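Avidin (Gallus gallus, PDB 5LUR) holds progesterone in this engineered form, within the beta-barrel pocket where natural avidin binds biotin with very high affinity. Local coordinates at residues T34-A39 with I48-L53; S77-V82 with W101-S106. The protein carries 12 engineered substitutions. One frame throughout, in Å; residues are numbered along the deposited sequence.

Contact 1. Residues T34-A39 with I48-L53; sequences TGTYIA and IKESPL. Engineered in segment 34-39: A39 (natural residue Thr).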
# COMPACT_ATOMS: atom_id res chain seq x y z
N THR A 34 10.20 17.52 14.65
CA THR A 34 9.69 16.63 15.67
C THR A 34 8.30 17.11 15.95
O THR A 34 7.92 18.21 15.52
CB THR A 34 10.53 16.75 16.95
OG1 THR A 34 11.91 16.73 16.61
CG2 THR A 34 10.30 15.59 17.90
N GLY A 35 7.53 16.32 16.67
CA GLY A 35 6.23 16.83 17.07
C GLY A 35 5.51 15.85 17.91
O GLY A 35 6.11 14.98 18.50
N THR A 36 4.20 15.95 17.90
CA THR A 36 3.37 15.12 18.75
C THR A 36 2.13 14.70 18.00
O THR A 36 1.57 15.49 17.26
CB THR A 36 3.01 15.91 20.03
OG1 THR A 36 4.22 16.15 20.77
CG2 THR A 36 2.06 15.17 20.91
N TYR A 37 1.68 13.46 18.20
CA TYR A 37 0.41 13.00 17.69
C TYR A 37 -0.53 12.64 18.84
O TYR A 37 -0.30 11.68 19.60
CB TYR A 37 0.63 11.80 16.79
CG TYR A 37 -0.42 11.60 15.73
CD1 TYR A 37 -1.69 11.14 16.06
CD2 TYR A 37 -0.14 11.84 14.39
CE1 TYR A 37 -2.65 10.94 15.08
CE2 TYR A 37 -1.09 11.65 13.40
CZ TYR A 37 -2.34 11.21 13.75
OH TYR A 37 -3.28 11.02 12.76
N ILE A 38 -1.60 13.43 18.97
CA ILE A 38 -2.60 13.22 20.01
C ILE A 38 -3.76 12.49 19.37
O ILE A 38 -4.20 12.89 18.29
CB ILE A 38 -3.07 14.57 20.58
CG1 ILE A 38 -1.89 15.45 21.07
CG2 ILE A 38 -4.02 14.32 21.73
CD1 ILE A 38 -1.37 16.50 20.07
N ALA A 39 -4.26 11.43 19.99
CA ALA A 39 -5.45 10.74 19.46
C ALA A 39 -6.29 10.03 20.52
O ALA A 39 -5.75 9.46 21.48
CB ALA A 39 -5.07 9.76 18.38
N ILE A 48 -7.60 10.16 25.81
CA ILE A 48 -6.59 10.76 24.92
C ILE A 48 -5.16 10.29 25.23
O ILE A 48 -4.71 10.38 26.38
CB ILE A 48 -6.59 12.32 25.08
CG1 ILE A 48 -7.98 12.93 24.86
CG2 ILE A 48 -5.57 12.97 24.14
CD1 ILE A 48 -8.47 12.90 23.42
N LYS A 49 -4.43 9.85 24.21
CA LYS A 49 -3.00 9.54 24.36
C LYS A 49 -2.16 10.28 23.33
O LYS A 49 -2.65 10.65 22.26
CB LYS A 49 -2.76 8.03 24.29
CG LYS A 49 -3.12 7.28 25.58
CD LYS A 49 -2.17 7.58 26.74
CE LYS A 49 -2.23 6.52 27.83
NZ LYS A 49 -3.55 6.40 28.51
N GLU A 50 -0.89 10.46 23.68
CA GLU A 50 -0.03 11.44 23.04
C GLU A 50 1.38 10.89 22.82
O GLU A 50 2.12 10.65 23.77
CB GLU A 50 0.02 12.69 23.94
CG GLU A 50 1.26 13.56 23.82
CD GLU A 50 1.13 14.93 24.47
OE1 GLU A 50 2.11 15.70 24.42
OE2 GLU A 50 0.07 15.26 25.05
N SER A 51 1.77 10.72 21.55
CA SER A 51 3.01 10.04 21.22
C SER A 51 3.92 10.91 20.40
O SER A 51 3.46 11.69 19.58
CB SER A 51 2.69 8.78 20.46
OG SER A 51 1.77 7.99 21.19
N PRO A 52 5.24 10.76 20.57
CA PRO A 52 6.21 11.51 19.77
C PRO A 52 6.25 11.10 18.32
O PRO A 52 5.96 9.94 18.00
CB PRO A 52 7.55 11.12 20.41
CG PRO A 52 7.31 9.77 20.93
CD PRO A 52 5.91 9.79 21.45
N LEU A 53 6.63 12.04 17.46
CA LEU A 53 6.92 11.76 16.05
C LEU A 53 8.17 12.51 15.61
O LEU A 53 8.49 13.55 16.17
CB LEU A 53 5.74 12.14 15.15
CG LEU A 53 5.44 13.64 15.00
CD1 LEU A 53 6.14 14.30 13.83
CD2 LEU A 53 3.96 13.87 14.80

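Contact 2. Residues S77-V82 with W101-S106; sequences SESTTV and WLLRSS. With STR (progesterone), chain C.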
# COMPACT_ATOMS: atom_id res chain seq x y z
N SER A 77 1.37 1.32 22.72
CA SER A 77 1.29 0.16 21.82
C SER A 77 2.68 -0.26 21.36
O SER A 77 3.62 0.52 21.46
CB SER A 77 0.43 0.55 20.62
OG SER A 77 0.40 -0.46 19.64
N GLU A 78 2.81 -1.51 20.91
CA GLU A 78 4.08 -1.98 20.30
C GLU A 78 4.18 -1.66 18.80
O GLU A 78 5.20 -1.95 18.19
CB GLU A 78 4.28 -3.48 20.48
CG GLU A 78 4.47 -3.94 21.93
CD GLU A 78 4.48 -5.46 22.07
OE1 GLU A 78 4.47 -6.18 21.04
OE2 GLU A 78 4.53 -5.96 23.21
N SER A 79 3.14 -1.06 18.22
CA SER A 79 3.12 -0.75 16.81
C SER A 79 3.95 0.47 16.45
O SER A 79 4.42 1.22 17.30
CB SER A 79 1.69 -0.53 16.36
OG SER A 79 0.93 -1.68 16.68
N THR A 80 4.13 0.66 15.16
CA THR A 80 4.77 1.85 14.62
C THR A 80 3.99 2.24 13.37
O THR A 80 3.54 1.37 12.63
CB THR A 80 6.23 1.53 14.24
OG1 THR A 80 6.93 1.13 15.40
CG2 THR A 80 6.93 2.72 13.67
N THR A 81 3.86 3.53 13.12
CA THR A 81 3.19 3.98 11.92
C THR A 81 4.08 4.97 11.22
O THR A 81 4.61 5.82 11.90
CB THR A 81 1.81 4.64 12.24
OG1 THR A 81 0.90 3.63 12.69
CG2 THR A 81 1.23 5.34 11.01
N VAL A 82 4.20 4.89 9.89
CA VAL A 82 4.89 5.91 9.14
C VAL A 82 3.92 6.61 8.19
O VAL A 82 3.10 5.97 7.58
CB VAL A 82 6.11 5.38 8.35
CG1 VAL A 82 7.27 5.04 9.28
CG2 VAL A 82 5.75 4.19 7.49
N TRP A 101 -0.24 6.26 4.77
CA TRP A 101 0.49 5.70 5.86
C TRP A 101 0.57 4.18 5.86
O TRP A 101 -0.23 3.51 5.22
CB TRP A 101 -0.14 6.17 7.17
CG TRP A 101 -1.63 5.92 7.34
CD1 TRP A 101 -2.61 6.84 7.20
CD2 TRP A 101 -2.28 4.69 7.72
NE1 TRP A 101 -3.83 6.28 7.45
CE2 TRP A 101 -3.67 4.97 7.78
CE3 TRP A 101 -1.83 3.39 8.00
CZ2 TRP A 101 -4.63 3.97 8.12
CZ3 TRP A 101 -2.77 2.42 8.32
CH2 TRP A 101 -4.16 2.72 8.37
N LEU A 102 1.55 3.66 6.61
CA LEU A 102 1.66 2.22 6.86
C LEU A 102 1.72 1.99 8.34
O LEU A 102 2.54 2.58 9.01
CB LEU A 102 2.92 1.63 6.23
CG LEU A 102 3.00 1.72 4.73
CD1 LEU A 102 4.40 1.43 4.27
CD2 LEU A 102 2.02 0.74 4.11
N LEU A 103 0.86 1.12 8.85
CA LEU A 103 0.85 0.82 10.25
C LEU A 103 1.36 -0.59 10.46
O LEU A 103 0.72 -1.56 10.00
CB LEU A 103 -0.56 0.95 10.79
CG LEU A 103 -0.88 0.27 12.11
CD1 LEU A 103 -0.04 0.78 13.25
CD2 LEU A 103 -2.35 0.51 12.39
N ARG A 104 2.49 -0.69 11.15
CA ARG A 104 3.16 -1.95 11.44
C ARG A 104 2.77 -2.45 12.82
O ARG A 104 2.98 -1.76 13.81
CB ARG A 104 4.67 -1.77 11.38
CG ARG A 104 5.47 -3.01 11.77
CD ARG A 104 5.22 -4.11 10.75
NE ARG A 104 5.54 -5.44 11.26
CZ ARG A 104 6.08 -6.42 10.55
NH1 ARG A 104 6.40 -6.26 9.27
NH2 ARG A 104 6.33 -7.59 11.13
N SER A 105 2.24 -3.66 12.87
CA SER A 105 1.96 -4.33 14.13
C SER A 105 3.12 -5.21 14.56
O SER A 105 3.95 -5.63 13.74
CB SER A 105 0.68 -5.17 14.02
OG SER A 105 -0.46 -4.32 14.05
N SER A 106 3.20 -5.50 15.85
CA SER A 106 4.18 -6.46 16.36
C SER A 106 3.64 -7.85 16.22
O SER A 106 2.56 -8.14 16.74
CB SER A 106 4.46 -6.21 17.83
OG SER A 106 5.55 -7.02 18.22
C1 STR C . -6.16 4.93 17.98
C2 STR C . -6.91 3.72 18.51
C3 STR C . -5.99 2.60 18.95
O3 STR C . -6.43 1.76 19.72
C4 STR C . -4.59 2.50 18.47
C5 STR C . -4.03 3.42 17.66
C6 STR C . -2.65 3.13 17.11
C7 STR C . -2.58 3.40 15.60
C8 STR C . -3.38 4.63 15.06
C9 STR C . -4.82 4.68 15.69
C10 STR C . -4.77 4.73 17.25
C11 STR C . -5.76 5.74 15.03
C12 STR C . -5.71 5.80 13.49
C13 STR C . -4.27 5.90 12.96
C14 STR C . -3.45 4.72 13.50
C15 STR C . -2.18 4.75 12.65
C16 STR C . -2.66 5.26 11.31
C17 STR C . -4.15 5.65 11.46
C18 STR C . -3.66 7.28 13.31
C19 STR C . -3.93 5.95 17.71
C20 STR C . -4.72 6.79 10.60
O20 STR C . -4.00 7.64 10.10
C21 STR C . -6.22 6.87 10.36
O HOH W 1 1.20 -4.48 17.71

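Contact 1. Residues T34-A39 with I48-L53
L53 lays its isobutyl group over the backbone of the opposite strand at G35, where no side chain intervenes. CG stands between its own backbone N and carbonyl carbon (chi1 70°), which folds the branch back across the pair: CG lies 3.7 Å from G35 C, while CD2 reaches to 3.7 Å from T36 N. The same methyl, L53 CD2, meets the base of the Y37 side chain at CB, 4.4 Å away. Beyond CB the tyrosine ring leads away from 48-53, and its OH is hydrogen-bonded to H20 ND1. The Y37 backbone forms a reciprocal pair with S51, the bond from Y37 N to S51 O being 2.9 Å long and almost straight at 174°. G35 with L53 and A39 with K49 form similar pairs. On the other face of the sheet, the CG2 methyl of T36 lies against the chain of E50, 3.4 Å from CG, and the extended glutamate runs alongside the methyl, with E50 OE1 still 3.6 Å from T36 CG2. Y37 and the engineered A39, by contrast, lie on the inner face with L53, and both touch progesterone. V72 and M22 add apolar contacts to L53 on that face. The two segments form part of an antiparallel hairpin, strands 32-40 and 48-57, in the wall of the avidin barrel beside its ligand pocket.

Contact 2. Residues S77-V82 with W101-S106
Residues 80-82 run antiparallel to 101-104 at 167°, with T80-R104 and V82-L102 as the hydrogen-bonded pairs and T81-L103 as the non-hydrogen-bonded pair between them; R104 N to T80 O is 2.7 Å. Inside the barrel, the CD1 methyl of L103 meets T81 OG1, a hydroxyl that is hydrogen-bonded to W74 NE1. With chi1 at 54°, the W101 indole is turned so that its face meets progesterone. Steroid atom C16 lies 3.6 Å above the ring plane, over its centre, and O20 rests over the same face, while W101 NE1 makes a weak hydrogen bond with Y121 O. This strand pair is the open end of the beta hairpin formed by strands 80-89 and 95-104 of the avidin barrel. On the face away from the steroid, V82 CG2 packs 4.0 Å from L102 CB. That face meets the second subunit, whose R63 also forms a salt bridge with E78, whereas W114 of the third subunit packs on W101 and L103 at the pocket. R104 turns away at chi2 (65°), and its NE bonds to S105 O at 3.0 Å. Past the strand ends, a water links S79 OG (3.0 Å) to S106 N (2.9 Å), and S77 OG accepts from S79 N in an ST turn.

Both contacts belong to hairpins of the same eight-stranded barrel, yet they share no strand; their centres are about 14 Å apart and their nearest atoms about 7 Å. Contact 1 is partly buried: its outer face carries exposed E50, and no other protein chain of the assembly touches its segments. Contact 2 is the more buried in the assembly, where two further subunits pack against it. Their inner faces converge on progesterone, with Y37 and A39 from the first, T81 and W101 from the second, and W74 meeting both Y37 and T81. The outer faces differ: threonine against glutamate in contact 1; in contact 2, apolar packing and hydrogen bonds to the second subunit (T80 to T67, R104 to Q86), with the E78 salt bridge in the adjoining loop.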